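Local coordinates for trafficking protein B (Neisseria gonorrhoeae, PDB 2H1C) that acts as the toxin of the FitAB toxin-antitoxin system, a PIN-domain protein expected to be a magnesium-dependent ribonuclease that, with its antitoxin, binds its own promoter, at residues A[2-7]-A[33-38]; A[84-89]-A[104-109]; A[115-120]-A[130-135]. All blocks are in the same frame, centred on the assembly; numbering follows the deposited sequence.

Contact 1 of 3, residues A[2-7]-A[33-38]. With MG (magnesium ion), chain H.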
loop_
_atom_site.group_PDB
_atom_site.type_symbol
_atom_site.label_atom_id
_atom_site.label_comp_id
_atom_site.label_asym_id
_atom_site.label_seq_id
_atom_site.Cartn_x
_atom_site.Cartn_y
_atom_site.Cartn_z
ATOM N N ILE A 2 16.722 -2.699 10.437
ATOM C CA ILE A 2 16.209 -3.589 9.399
ATOM C C ILE A 2 14.692 -3.548 9.201
ATOM O O ILE A 2 13.941 -3.414 10.165
ATOM C CB ILE A 2 16.598 -5.064 9.725
ATOM C CG1 ILE A 2 18.097 -5.282 9.489
ATOM C CG2 ILE A 2 15.789 -6.044 8.862
ATOM C CD1 ILE A 2 18.511 -5.163 8.038
ATOM N N LEU A 3 14.271 -3.655 7.940
ATOM C CA LEU A 3 12.857 -3.731 7.570
ATOM C C LEU A 3 12.737 -5.121 6.946
ATOM O O LEU A 3 13.303 -5.376 5.879
ATOM C CB LEU A 3 12.473 -2.673 6.522
ATOM C CG LEU A 3 10.956 -2.642 6.207
ATOM C CD1 LEU A 3 10.181 -2.202 7.457
ATOM C CD2 LEU A 3 10.676 -1.686 5.044
ATOM N N LEU A 4 12.037 -6.038 7.606
ATOM C CA LEU A 4 11.912 -7.401 7.073
ATOM C C LEU A 4 10.826 -7.502 6.012
ATOM O O LEU A 4 9.689 -7.132 6.277
ATOM C CB LEU A 4 11.552 -8.382 8.185
ATOM C CG LEU A 4 12.483 -8.634 9.365
ATOM C CD1 LEU A 4 11.811 -9.658 10.281
ATOM C CD2 LEU A 4 13.838 -9.135 8.871
ATOM N N ASP A 5 11.176 -8.023 4.837
ATOM C CA ASP A 5 10.239 -8.199 3.714
ATOM C C ASP A 5 9.467 -9.487 4.017
ATOM O O ASP A 5 9.923 -10.327 4.794
ATOM C CB ASP A 5 11.052 -8.330 2.403
ATOM C CG ASP A 5 10.213 -8.135 1.127
ATOM O OD1 ASP A 5 9.125 -7.522 1.177
ATOM O OD2 ASP A 5 10.675 -8.583 0.044
ATOM N N THR A 6 8.312 -9.664 3.388
ATOM C CA THR A 6 7.489 -10.841 3.636
ATOM C C THR A 6 8.178 -12.195 3.467
ATOM O O THR A 6 7.957 -13.109 4.260
ATOM C CB THR A 6 6.253 -10.824 2.724
ATOM O OG1 THR A 6 5.558 -9.590 2.918
ATOM C CG2 THR A 6 5.331 -11.980 3.040
ATOM N N ASN A 7 9.012 -12.329 2.440
ATOM C CA ASN A 7 9.650 -13.615 2.189
ATOM C C ASN A 7 10.657 -14.031 3.254
ATOM O O ASN A 7 10.974 -15.214 3.373
ATOM C CB ASN A 7 10.300 -13.619 0.801
ATOM C CG ASN A 7 11.382 -12.560 0.659
ATOM O OD1 ASN A 7 12.410 -12.605 1.336
ATOM N ND2 ASN A 7 11.151 -11.599 -0.225
ATOM N N VAL A 33 14.421 -4.121 14.578
ATOM C CA VAL A 33 13.763 -4.757 13.441
ATOM C C VAL A 33 12.339 -4.241 13.281
ATOM O O VAL A 33 11.561 -4.237 14.236
ATOM C CB VAL A 33 13.755 -6.287 13.604
ATOM C CG1 VAL A 33 13.199 -6.939 12.346
ATOM C CG2 VAL A 33 15.181 -6.784 13.862
ATOM N N TYR A 34 12.003 -3.810 12.066
ATOM C CA TYR A 34 10.680 -3.252 11.760
ATOM C C TYR A 34 9.906 -4.031 10.687
ATOM O O TYR A 34 10.478 -4.822 9.924
ATOM C CB TYR A 34 10.838 -1.812 11.255
ATOM C CG TYR A 34 11.431 -0.859 12.264
ATOM C CD1 TYR A 34 12.793 -0.906 12.587
ATOM C CD2 TYR A 34 10.615 0.034 12.954
ATOM C CE1 TYR A 34 13.327 -0.090 13.577
ATOM C CE2 TYR A 34 11.135 0.864 13.962
ATOM C CZ TYR A 34 12.492 0.790 14.267
ATOM O OH TYR A 34 13.007 1.570 15.284
ATOM N N LEU A 35 8.593 -3.793 10.632
ATOM C CA LEU A 35 7.737 -4.399 9.616
ATOM C C LEU A 35 6.903 -3.277 8.999
ATOM O O LEU A 35 6.486 -2.353 9.704
ATOM C CB LEU A 35 6.771 -5.422 10.227
ATOM C CG LEU A 35 7.292 -6.733 10.808
ATOM C CD1 LEU A 35 6.114 -7.531 11.377
ATOM C CD2 LEU A 35 7.988 -7.541 9.718
ATOM N N SER A 36 6.678 -3.343 7.693
ATOM C CA SER A 36 5.817 -2.360 7.041
ATOM C C SER A 36 4.400 -2.863 7.239
ATOM O O SER A 36 4.170 -4.078 7.264
ATOM C CB SER A 36 6.090 -2.295 5.538
ATOM O OG SER A 36 4.958 -1.754 4.857
ATOM N N ALA A 37 3.448 -1.946 7.369
ATOM C CA ALA A 37 2.062 -2.343 7.507
ATOM C C ALA A 37 1.650 -3.162 6.262
ATOM O O ALA A 37 0.747 -3.988 6.324
ATOM C CB ALA A 37 1.179 -1.093 7.652
ATOM N N ILE A 38 2.320 -2.925 5.136
ATOM C CA ILE A 38 2.044 -3.661 3.888
ATOM C C ILE A 38 2.377 -5.157 4.061
ATOM O O ILE A 38 1.631 -6.030 3.617
ATOM C CB ILE A 38 2.891 -3.094 2.696
ATOM C CG1 ILE A 38 2.428 -1.666 2.356
ATOM C CG2 ILE A 38 2.773 -4.011 1.477
ATOM C CD1 ILE A 38 1.009 -1.571 1.804
HETATM MG MG MG H . 4.745 0.824 5.063
#
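Leu4 reaches over the neighbouring strand from the side that carries Ile2 and Val33. The backbone brings Leu4 CB to 4.0 Å from Leu35 CD2, and chi1 (-63°, CG anti to the carbonyl carbon) then carries the branch point onto Val33. There Leu4 CG sits 3.5 Å from Val33 CG1, the two side chains crossing obliquely. Leu4 CD1 rests on the same methyl at 3.7 Å, while Leu4 CD2 turns toward Ala119 on the next strand. An apolar side chain of the bound peptide also packs on Leu4. Strands 2-4 and 33-36 are parallel neighbours in the central sheet of the PIN domain; strand 2-4 leads through Asp5 into helix 6-9, and strand 33-36 straight into helix 37-48. Two nearly straight backbone bonds hold their register: Tyr34 N donates to Ile2 O (2.7 Å), and Leu4 N to Tyr34 O (3.0 Å). Both donors lie almost along the C=O axis. On the other face Leu3 CD1 lies 3.9 Å from Tyr34 CB, and Ile2 O meets the Tyr34 ring at its edge. At the end of strand 33-36, Ser36 OG accepts from Ile38 N as an N-cap and also binds a magnesium ion at 2.6 Å.

Contact 2 of 3, residues A[84-89]-A[104-109]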
loop_
_atom_site.group_PDB
_atom_site.type_symbol
_atom_site.label_atom_id
_atom_site.label_comp_id
_atom_site.label_asym_id
_atom_site.label_seq_id
_atom_site.Cartn_x
_atom_site.Cartn_y
_atom_site.Cartn_z
ATOM N N ALA A 84 5.476 10.144 -1.123
ATOM C CA ALA A 84 6.355 11.004 -1.918
ATOM C C ALA A 84 7.591 10.240 -2.374
ATOM O O ALA A 84 8.009 10.336 -3.529
ATOM C CB ALA A 84 6.783 12.234 -1.106
ATOM N N ILE A 85 8.192 9.496 -1.451
ATOM C CA ILE A 85 9.386 8.707 -1.762
ATOM C C ILE A 85 9.039 7.612 -2.772
ATOM O O ILE A 85 9.806 7.330 -3.692
ATOM C CB ILE A 85 9.961 8.102 -0.472
ATOM C CG1 ILE A 85 10.435 9.252 0.424
ATOM C CG2 ILE A 85 11.106 7.125 -0.796
ATOM C CD1 ILE A 85 10.793 8.848 1.837
ATOM N N TYR A 86 7.860 7.027 -2.616
ATOM C CA TYR A 86 7.406 5.986 -3.528
ATOM C C TYR A 86 7.405 6.479 -4.978
ATOM O O TYR A 86 7.960 5.828 -5.857
ATOM C CB TYR A 86 5.992 5.549 -3.148
ATOM C CG TYR A 86 5.314 4.660 -4.166
ATOM C CD1 TYR A 86 5.532 3.280 -4.178
ATOM C CD2 TYR A 86 4.442 5.204 -5.111
ATOM C CE1 TYR A 86 4.892 2.460 -5.111
ATOM C CE2 TYR A 86 3.806 4.403 -6.035
ATOM C CZ TYR A 86 4.032 3.035 -6.032
ATOM O OH TYR A 86 3.388 2.229 -6.941
ATOM N N ALA A 87 6.763 7.620 -5.226
ATOM C CA ALA A 87 6.681 8.161 -6.573
ATOM C C ALA A 87 8.068 8.467 -7.115
ATOM O O ALA A 87 8.355 8.191 -8.280
ATOM C CB ALA A 87 5.818 9.414 -6.583
ATOM N N GLN A 88 8.938 9.016 -6.271
ATOM C CA GLN A 88 10.296 9.328 -6.693
ATOM C C GLN A 88 11.037 8.069 -7.137
ATOM O O GLN A 88 11.580 8.008 -8.245
ATOM C CB GLN A 88 11.053 10.007 -5.550
ATOM C CG GLN A 88 10.414 11.331 -5.156
ATOM C CD GLN A 88 11.200 12.089 -4.111
ATOM O OE1 GLN A 88 11.395 11.614 -2.986
ATOM N NE2 GLN A 88 11.660 13.285 -4.478
ATOM N N ILE A 89 11.049 7.060 -6.274
ATOM C CA ILE A 89 11.729 5.803 -6.567
ATOM C C ILE A 89 11.196 5.078 -7.791
ATOM O O ILE A 89 11.969 4.667 -8.658
ATOM C CB ILE A 89 11.639 4.831 -5.356
ATOM C CG1 ILE A 89 12.525 5.329 -4.215
ATOM C CG2 ILE A 89 12.020 3.425 -5.786
ATOM C CD1 ILE A 89 12.421 4.465 -2.944
ATOM N N ASP A 104 6.712 -3.971 -4.112
ATOM C CA ASP A 104 8.100 -3.806 -3.691
ATOM C C ASP A 104 8.375 -2.324 -3.495
ATOM O O ASP A 104 9.118 -1.934 -2.601
ATOM C CB ASP A 104 9.049 -4.396 -4.742
ATOM C CG ASP A 104 9.012 -5.918 -4.770
ATOM O OD1 ASP A 104 9.442 -6.514 -5.780
ATOM O OD2 ASP A 104 8.564 -6.525 -3.775
ATOM N N GLY A 105 7.754 -1.497 -4.331
ATOM C CA GLY A 105 7.933 -0.067 -4.210
ATOM C C GLY A 105 7.467 0.453 -2.859
ATOM O O GLY A 105 8.105 1.330 -2.288
ATOM N N TYR A 106 6.347 -0.060 -2.350
ATOM C CA TYR A 106 5.836 0.400 -1.048
ATOM C C TYR A 106 6.832 0.116 0.069
ATOM O O TYR A 106 7.078 0.959 0.941
ATOM C CB TYR A 106 4.524 -0.297 -0.698
ATOM C CG TYR A 106 3.391 0.053 -1.619
ATOM C CD1 TYR A 106 2.409 -0.883 -1.923
ATOM C CD2 TYR A 106 3.305 1.319 -2.200
ATOM C CE1 TYR A 106 1.362 -0.569 -2.792
ATOM C CE2 TYR A 106 2.261 1.646 -3.069
ATOM C CZ TYR A 106 1.297 0.694 -3.361
ATOM O OH TYR A 106 0.278 1.004 -4.238
ATOM N N ILE A 107 7.385 -1.091 0.041
ATOM C CA ILE A 107 8.350 -1.515 1.041
ATOM C C ILE A 107 9.626 -0.714 0.913
ATOM O O ILE A 107 10.147 -0.227 1.910
ATOM C CB ILE A 107 8.641 -3.014 0.907
ATOM C CG1 ILE A 107 7.344 -3.797 1.145
ATOM C CG2 ILE A 107 9.677 -3.439 1.932
ATOM C CD1 ILE A 107 7.482 -5.281 0.988
ATOM N N ALA A 108 10.119 -0.548 -0.311
ATOM C CA ALA A 108 11.343 0.205 -0.503
ATOM C C ALA A 108 11.210 1.651 -0.027
ATOM O O ALA A 108 12.115 2.179 0.620
ATOM C CB ALA A 108 11.776 0.151 -1.966
ATOM N N ALA A 109 10.074 2.285 -0.315
ATOM C CA ALA A 109 9.861 3.676 0.103
ATOM C C ALA A 109 9.787 3.794 1.633
ATOM O O ALA A 109 10.266 4.772 2.212
ATOM C CB ALA A 109 8.568 4.236 -0.533
#
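Tyr86 and Ala109 contribute the largest buried areas here, followed by Ile89, and no hydrogen bond joins the two helices. With CG anti to its backbone N (chi1 169°), Tyr86 extends its ring across helix 102-114 until one face meets Tyr106. Tyr106 CE2 stands over that face, offset toward the rim, and comes within 3.4 Å of Tyr86 CE1. The ring planes are tilted by 30° and slid apart, so that they barely overlap although their centroids are 4.9 Å apart. At the edge of the Tyr86 ring, Gly105 C lies 3.7 Å from Tyr86 CD1; without a side chain, Gly105 lets the ring approach the helix backbone. The hydroxyl of Tyr86 is hydrogen-bonded to Arg90 NH1, one turn further along its own helix. Ala109 points its methyl into helix 80-94, where CB is 3.6 Å from Tyr86 N. The same residue receives Ile85 CG2, which is 3.8 Å from Ala109 CA. Ile89 closes the interface, its CD1 lying 4.1 Å from Ala109 CA. Ala41 and Ile38 of the second subunit pack on Tyr86 and Tyr106, so the tyrosine pair also belongs to the dimer interface. Steeply crossed at 119°, the two segments form an apolar helix-helix packing of the PIN domain, beside Asp104, a predicted magnesium ligand.

Contact 3 of 3, residues A[115-120]-A[130-135]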
loop_
_atom_site.group_PDB
_atom_site.type_symbol
_atom_site.label_atom_id
_atom_site.label_comp_id
_atom_site.label_asym_id
_atom_site.label_seq_id
_atom_site.Cartn_x
_atom_site.Cartn_y
_atom_site.Cartn_z
ATOM N N SER A 115 15.317 5.161 6.901
ATOM C CA SER A 115 16.740 4.827 6.867
ATOM C C SER A 115 17.012 3.384 7.258
ATOM O O SER A 115 17.946 3.098 8.006
ATOM C CB SER A 115 17.521 5.756 7.799
ATOM O OG SER A 115 17.403 7.095 7.371
ATOM N N LEU A 116 16.201 2.468 6.740
ATOM C CA LEU A 116 16.358 1.056 7.056
ATOM C C LEU A 116 16.916 0.250 5.902
ATOM O O LEU A 116 16.772 0.635 4.746
ATOM C CB LEU A 116 15.000 0.457 7.405
ATOM C CG LEU A 116 14.224 1.288 8.429
ATOM C CD1 LEU A 116 12.816 0.694 8.597
ATOM C CD2 LEU A 116 14.957 1.265 9.751
ATOM N N THR A 117 17.531 -0.881 6.234
ATOM C CA THR A 117 18.039 -1.809 5.229
ATOM C C THR A 117 16.948 -2.863 5.072
ATOM O O THR A 117 16.455 -3.397 6.065
ATOM C CB THR A 117 19.294 -2.546 5.698
ATOM O OG1 THR A 117 20.356 -1.613 5.888
ATOM C CG2 THR A 117 19.711 -3.580 4.662
ATOM N N VAL A 118 16.569 -3.157 3.832
ATOM C CA VAL A 118 15.543 -4.156 3.572
ATOM C C VAL A 118 16.144 -5.559 3.544
ATOM O O VAL A 118 17.153 -5.789 2.868
ATOM C CB VAL A 118 14.853 -3.919 2.201
ATOM C CG1 VAL A 118 13.845 -5.050 1.924
ATOM C CG2 VAL A 118 14.130 -2.568 2.200
ATOM N N ALA A 119 15.559 -6.483 4.302
ATOM C CA ALA A 119 16.022 -7.869 4.305
ATOM C C ALA A 119 15.035 -8.588 3.379
ATOM O O ALA A 119 13.824 -8.606 3.651
ATOM C CB ALA A 119 15.946 -8.457 5.718
ATOM N N THR A 120 15.543 -9.182 2.301
ATOM C CA THR A 120 14.678 -9.859 1.329
ATOM C C THR A 120 15.445 -10.842 0.457
ATOM O O THR A 120 16.643 -10.690 0.263
ATOM C CB THR A 120 14.029 -8.846 0.382
ATOM O OG1 THR A 120 13.219 -9.535 -0.579
ATOM C CG2 THR A 120 15.100 -8.048 -0.347
ATOM N N ASP A 130 17.475 2.126 -5.107
ATOM C CA ASP A 130 18.599 2.770 -4.434
ATOM C C ASP A 130 18.432 2.733 -2.916
ATOM O O ASP A 130 18.711 3.714 -2.218
ATOM C CB ASP A 130 18.738 4.226 -4.903
ATOM C CG ASP A 130 19.426 4.345 -6.256
ATOM O OD1 ASP A 130 20.638 4.031 -6.336
ATOM O OD2 ASP A 130 18.757 4.753 -7.236
ATOM N N VAL A 131 17.953 1.602 -2.404
ATOM C CA VAL A 131 17.777 1.445 -0.963
ATOM C C VAL A 131 18.688 0.306 -0.522
ATOM O O VAL A 131 18.891 -0.648 -1.270
ATOM C CB VAL A 131 16.303 1.109 -0.597
ATOM C CG1 VAL A 131 16.175 0.863 0.890
ATOM C CG2 VAL A 131 15.397 2.263 -1.001
ATOM N N ALA A 132 19.255 0.413 0.676
ATOM C CA ALA A 132 20.146 -0.636 1.173
ATOM C C ALA A 132 19.378 -1.949 1.311
ATOM O O ALA A 132 18.207 -1.960 1.708
ATOM C CB ALA A 132 20.725 -0.236 2.510
ATOM N N VAL A 133 20.033 -3.056 0.991
ATOM C CA VAL A 133 19.361 -4.334 1.091
ATOM C C VAL A 133 20.284 -5.439 1.548
ATOM O O VAL A 133 21.512 -5.354 1.389
ATOM C CB VAL A 133 18.724 -4.728 -0.266
ATOM C CG1 VAL A 133 17.703 -3.702 -0.653
ATOM C CG2 VAL A 133 19.796 -4.822 -1.349
ATOM N N PHE A 134 19.696 -6.469 2.145
ATOM C CA PHE A 134 20.473 -7.610 2.584
ATOM C C PHE A 134 19.676 -8.875 2.332
ATOM O O PHE A 134 18.498 -8.957 2.681
ATOM C CB PHE A 134 20.833 -7.521 4.065
ATOM C CG PHE A 134 21.601 -8.716 4.555
ATOM C CD1 PHE A 134 22.891 -8.965 4.090
ATOM C CD2 PHE A 134 21.014 -9.626 5.426
ATOM C CE1 PHE A 134 23.585 -10.111 4.483
ATOM C CE2 PHE A 134 21.695 -10.773 5.825
ATOM C CZ PHE A 134 22.983 -11.017 5.355
ATOM N N ASN A 135 20.320 -9.849 1.693
ATOM C CA ASN A 135 19.686 -11.128 1.376
ATOM C C ASN A 135 20.231 -12.147 2.377
ATOM O O ASN A 135 21.379 -12.573 2.255
ATOM C CB ASN A 135 20.055 -11.559 -0.052
ATOM C CG ASN A 135 19.378 -12.846 -0.466
ATOM O OD1 ASN A 135 18.967 -13.649 0.376
ATOM N ND2 ASN A 135 19.259 -13.056 -1.771
#
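The Phe134 ring, on strand 133-134, and the amide of Asn135, just after it, do not stack on segment 115-120. Phe134, with CG anti to its backbone N (chi1 178°), carries its ring off to meet that of Trp24, their planes at about 40°, and leaves CB to touch Thr117 CG2 at 4.1 Å. The Asn135 amide passes the carbonyl of Thr120, just beyond strand 117-119, CG lying 3.6 Å from Thr120 O, while OD1 accepts from Trp137 N. The peptide groups carry the pairing. Val118 N donates to Ala132 O at 2.9 Å from above the carbonyl plane, 33° out of it. Val118 O then receives Phe134 N at 2.7 Å, nearly along its C=O axis, and Thr120 N meets Phe134 O in the carbonyl plane at 3.0 Å. This parallel ladder closes a beta-alpha-beta unit through helix 124-128, with strand 133-134 at the edge of the sheet. Beside the bonds, Val118 CB packs 4.0 Å from Val133 CG1, both on the face covered by Phe126. On the opposite face Thr117 CG2 lies 3.7 Å from Val133 CA. The three backbone bonds hold Val118 beside Val133 and Ala119 beside Phe134, and so place Thr120, whose OG1 is hydrogen-bonded to Asp5, Asn7 and the backbone of Asp122; this network probably helps to orient the Asp5 carboxylate in the predicted magnesium site.

In the fold
Contacts 1 and 3 share one sheet, strands 2-4 and 117-119 being direct neighbours, joined for example by Leu3 N and Thr117 O at 2.9 Å. Contact 2 lies about 14 and 13 Å from them, centre to centre, yet helix 102-114 packs against both: Leu3 and Ile38 meet Ile107 and Tyr106, and Val131 meets Ala108. Segments of contacts 1 and 2 carry the predicted magnesium ligands Asp5 and Asp104, with Asp5 OD2 4.8 Å from Asp104 OD2, and contact 3 supplies Thr120 beside Asp5. The magnesium ion on Ser36 is elsewhere, 10.2 Å from Asp5 OD1. Contacts 1 and 2 also touch the second subunit.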